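Local coordinates for Dna-binding protein RAP1 (Saccharomyces cerevisiae, PDB 4BJT), which binds telomeric DNA as a repressor/activator and, through its C-terminal domain, binds the telomere length regulator Rif1, at residues 139-143 against 155-161. Numbering follows the deposited sequence.
Sequences VFPRY and PPNVPGI
The ring of Tyr-143 carries Pro-155 over one face: Pro-155 CD lies 3.9 Å from the ring centroid and 16° off its normal, a CH-pi contact. The CA-to-CB bond of Tyr-143 points sideways, but chi1 t brings the ring nearer the loop, and its CD2 also meets CD1 of Ile-161 at 3.8 Å. Phe-140 to Tyr-143 are helical, part of helix 140-150, with Tyr-143 N hydrogen-bonded to Val-139 O at 3.0 Å. Residues 155-161 form an irregular loop that curls back along this first turn, so that the CA pairs are Tyr-143 with Pro-155 (7.0 Å) and Val-139 with Gly-160 (6.6 Å). The segment ends in a type II beta turn from Val-158 to Ile-161, with Ile-161 N to Val-158 O at 3.0 Å. Pro-159 and Gly-160 are its central residues, the classic Pro-Gly type II pair, here in a Rap1 C-terminal domain; Gly-160 has phi/psi 92/-12, where a CB would jam against the preceding carbonyl and lie 3.2 Å from Val-139 CG1. The turn offers Pro-159 O to Arg-142, whose NH1 donates a 2.9 Å hydrogen bond near the guanidinium plane (153° at the hydrogen). Chi1 and chi2 t with chi3 m carry Arg-142 there, its CD packing 3.5 Å from Val-158 CG1. Its charge is met by salt bridges to Glu-55 and Asp-59. Val-139 CG1 touches Ile-161 CG1 at 4.1 Å. This buried contact folds the linker after helix 140-150 back onto that helix's N-terminal turn, with helix 123-132 against Tyr-143 and helix 56-59 against Arg-142, Val-158 and Pro-159.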
ATOM      1  N   VAL C 139      -3.903   4.670  -0.543  1.00 22.15           N
ATOM      2  CA  VAL C 139      -2.450   4.581  -0.438  1.00 21.52           C
ATOM      3  C   VAL C 139      -1.906   3.428  -1.350  1.00 22.35           C
ATOM      4  O   VAL C 139      -0.694   3.287  -1.480  1.00 21.88           O
ATOM      5  CB  VAL C 139      -2.048   4.474   1.060  1.00 27.52           C
ATOM      6  CG1 VAL C 139      -0.543   4.532   1.238  1.00 27.66           C
ATOM      7  CG2 VAL C 139      -2.704   5.590   1.886  1.00 29.41           C
ATOM      8  N   PHE C 140      -2.774   2.625  -2.028  1.00 20.26           N
ATOM      9  CA  PHE C 140      -2.281   1.552  -2.931  1.00 21.31           C
ATOM     10  C   PHE C 140      -1.371   2.079  -4.014  1.00 22.37           C
ATOM     11  O   PHE C 140      -0.281   1.539  -4.243  1.00 20.98           O
ATOM     12  CB  PHE C 140      -3.430   0.795  -3.602  1.00 23.88           C
ATOM     13  CG  PHE C 140      -3.565  -0.615  -3.138  1.00 25.14           C
ATOM     14  CD1 PHE C 140      -2.744  -1.593  -3.632  1.00 30.61           C
ATOM     15  CD2 PHE C 140      -4.515  -0.962  -2.208  1.00 31.79           C
ATOM     16  CE1 PHE C 140      -2.877  -2.921  -3.216  1.00 32.36           C
ATOM     17  CE2 PHE C 140      -4.617  -2.272  -1.764  1.00 33.98           C
ATOM     18  CZ  PHE C 140      -3.816  -3.247  -2.301  1.00 30.95           C
ATOM     19  N   PRO C 141      -1.757   3.139  -4.746  1.00 20.42           N
ATOM     20  CA  PRO C 141      -0.855   3.637  -5.803  1.00 19.76           C
ATOM     21  C   PRO C 141       0.502   4.081  -5.264  1.00 21.05           C
ATOM     22  O   PRO C 141       1.549   3.783  -5.834  1.00 19.75           O
ATOM     23  CB  PRO C 141      -1.653   4.776  -6.437  1.00 21.60           C
ATOM     24  CG  PRO C 141      -3.074   4.408  -6.168  1.00 26.33           C
ATOM     25  CD  PRO C 141      -3.027   3.871  -4.753  1.00 22.58           C
ATOM     26  N   ARG C 142       0.483   4.744  -4.112  1.00 20.55           N
ATOM     27  CA  ARG C 142       1.684   5.191  -3.452  1.00 19.31           C
ATOM     28  C   ARG C 142       2.611   3.998  -3.162  1.00 17.91           C
ATOM     29  O   ARG C 142       3.831   4.103  -3.282  1.00 16.81           O
ATOM     30  CB  ARG C 142       1.265   5.854  -2.110  1.00 20.35           C
ATOM     31  CG  ARG C 142       2.397   6.497  -1.429  1.00 22.84           C
ATOM     32  CD  ARG C 142       1.966   7.192  -0.133  1.00 18.43           C
ATOM     33  NE  ARG C 142       1.009   8.267  -0.384  1.00 19.68           N
ATOM     34  CZ  ARG C 142       0.538   9.088   0.559  1.00 22.76           C
ATOM     35  NH1 ARG C 142       0.865   8.907   1.827  1.00 19.84           N
ATOM     36  NH2 ARG C 142      -0.292  10.076   0.240  1.00 21.65           N
ATOM     37  N   TYR C 143       2.034   2.881  -2.726  1.00 16.15           N
ATOM     38  CA  TYR C 143       2.816   1.696  -2.406  1.00 14.73           C
ATOM     39  C   TYR C 143       3.598   1.266  -3.629  1.00 17.47           C
ATOM     40  O   TYR C 143       4.819   1.121  -3.561  1.00 17.51           O
ATOM     41  CB  TYR C 143       1.909   0.572  -1.897  1.00 17.38           C
ATOM     42  CG  TYR C 143       2.679  -0.628  -1.384  1.00 17.23           C
ATOM     43  CD1 TYR C 143       3.303  -1.513  -2.262  1.00 18.07           C
ATOM     44  CD2 TYR C 143       2.865  -0.827  -0.021  1.00 15.86           C
ATOM     45  CE1 TYR C 143       4.048  -2.585  -1.793  1.00 15.77           C
ATOM     46  CE2 TYR C 143       3.557  -1.936   0.462  1.00 17.59           C
ATOM     47  CZ  TYR C 143       4.156  -2.808  -0.423  1.00 19.68           C
ATOM     48  OH  TYR C 143       4.853  -3.864   0.110  1.00 22.46           O
ATOM     49  N   PRO C 155       8.230  -0.379   0.653  1.00 19.82           N
ATOM     50  CA  PRO C 155       8.967   0.888   0.744  1.00 21.92           C
ATOM     51  C   PRO C 155       9.103   1.296   2.220  1.00 23.12           C
ATOM     52  O   PRO C 155       8.096   1.333   2.934  1.00 21.35           O
ATOM     53  CB  PRO C 155       8.110   1.876  -0.035  1.00 23.74           C
ATOM     54  CG  PRO C 155       6.974   1.160  -0.538  1.00 25.34           C
ATOM     55  CD  PRO C 155       6.947  -0.229  -0.055  1.00 21.16           C
ATOM     56  N   PRO C 156      10.331   1.522   2.711  1.00 22.48           N
ATOM     57  CA  PRO C 156      10.522   1.647   4.158  1.00 21.89           C
ATOM     58  C   PRO C 156      10.259   2.984   4.813  1.00 23.41           C
ATOM     59  O   PRO C 156      10.196   3.023   6.052  1.00 23.59           O
ATOM     60  CB  PRO C 156      11.990   1.278   4.338  1.00 25.88           C
ATOM     61  CG  PRO C 156      12.621   1.708   3.110  1.00 28.99           C
ATOM     62  CD  PRO C 156      11.634   1.377   2.035  1.00 24.91           C
ATOM     63  N   ASN C 157      10.143   4.071   4.037  1.00 20.87           N
ATOM     64  CA  ASN C 157      10.016   5.413   4.611  1.00 20.58           C
ATOM     65  C   ASN C 157       8.943   6.204   3.904  1.00 22.84           C
ATOM     66  O   ASN C 157       9.179   7.351   3.501  1.00 26.41           O
ATOM     67  CB  ASN C 157      11.363   6.137   4.485  1.00 24.80           C
ATOM     68  CG  ASN C 157      12.515   5.441   5.163  1.00 45.48           C
ATOM     69  OD1 ASN C 157      12.515   5.231   6.379  1.00 45.25           O
ATOM     70  ND2 ASN C 157      13.555   5.148   4.420  1.00 43.61           N
ATOM     71  N   VAL C 158       7.736   5.641   3.811  1.00 18.96           N
ATOM     72  CA  VAL C 158       6.623   6.297   3.156  1.00 17.16           C
ATOM     73  C   VAL C 158       5.427   6.456   4.090  1.00 18.68           C
ATOM     74  O   VAL C 158       4.933   5.447   4.625  1.00 18.03           O
ATOM     75  CB  VAL C 158       6.193   5.514   1.908  1.00 18.91           C
ATOM     76  CG1 VAL C 158       4.986   6.161   1.235  1.00 18.84           C
ATOM     77  CG2 VAL C 158       7.366   5.379   0.919  1.00 19.09           C
ATOM     78  N   PRO C 159       4.938   7.708   4.258  1.00 18.16           N
ATOM     79  CA  PRO C 159       3.714   7.924   5.055  1.00 18.00           C
ATOM     80  C   PRO C 159       2.550   7.047   4.585  1.00 19.05           C
ATOM     81  O   PRO C 159       2.266   6.940   3.379  1.00 18.51           O
ATOM     82  CB  PRO C 159       3.419   9.411   4.820  1.00 20.08           C
ATOM     83  CG  PRO C 159       4.751  10.015   4.574  1.00 23.64           C
ATOM     84  CD  PRO C 159       5.428   8.981   3.700  1.00 20.16           C
ATOM     85  N   GLY C 160       1.892   6.401   5.524  1.00 18.87           N
ATOM     86  CA  GLY C 160       0.773   5.511   5.242  1.00 17.98           C
ATOM     87  C   GLY C 160       1.136   4.056   5.044  1.00 19.09           C
ATOM     88  O   GLY C 160       0.248   3.207   5.012  1.00 19.06           O
ATOM     89  N   ILE C 161       2.430   3.741   4.890  1.00 17.07           N
ATOM     90  CA  ILE C 161       2.873   2.367   4.676  1.00 16.34           C
ATOM     91  C   ILE C 161       3.564   1.906   5.925  1.00 20.16           C
ATOM     92  O   ILE C 161       4.677   2.331   6.223  1.00 20.14           O
ATOM     93  CB  ILE C 161       3.807   2.295   3.426  1.00 18.24           C
ATOM     94  CG1 ILE C 161       3.087   2.887   2.200  1.00 18.27           C
ATOM     95  CG2 ILE C 161       4.297   0.852   3.201  1.00 18.48           C
ATOM     96  CD1 ILE C 161       3.823   2.777   0.904  1.00 22.11           C
TER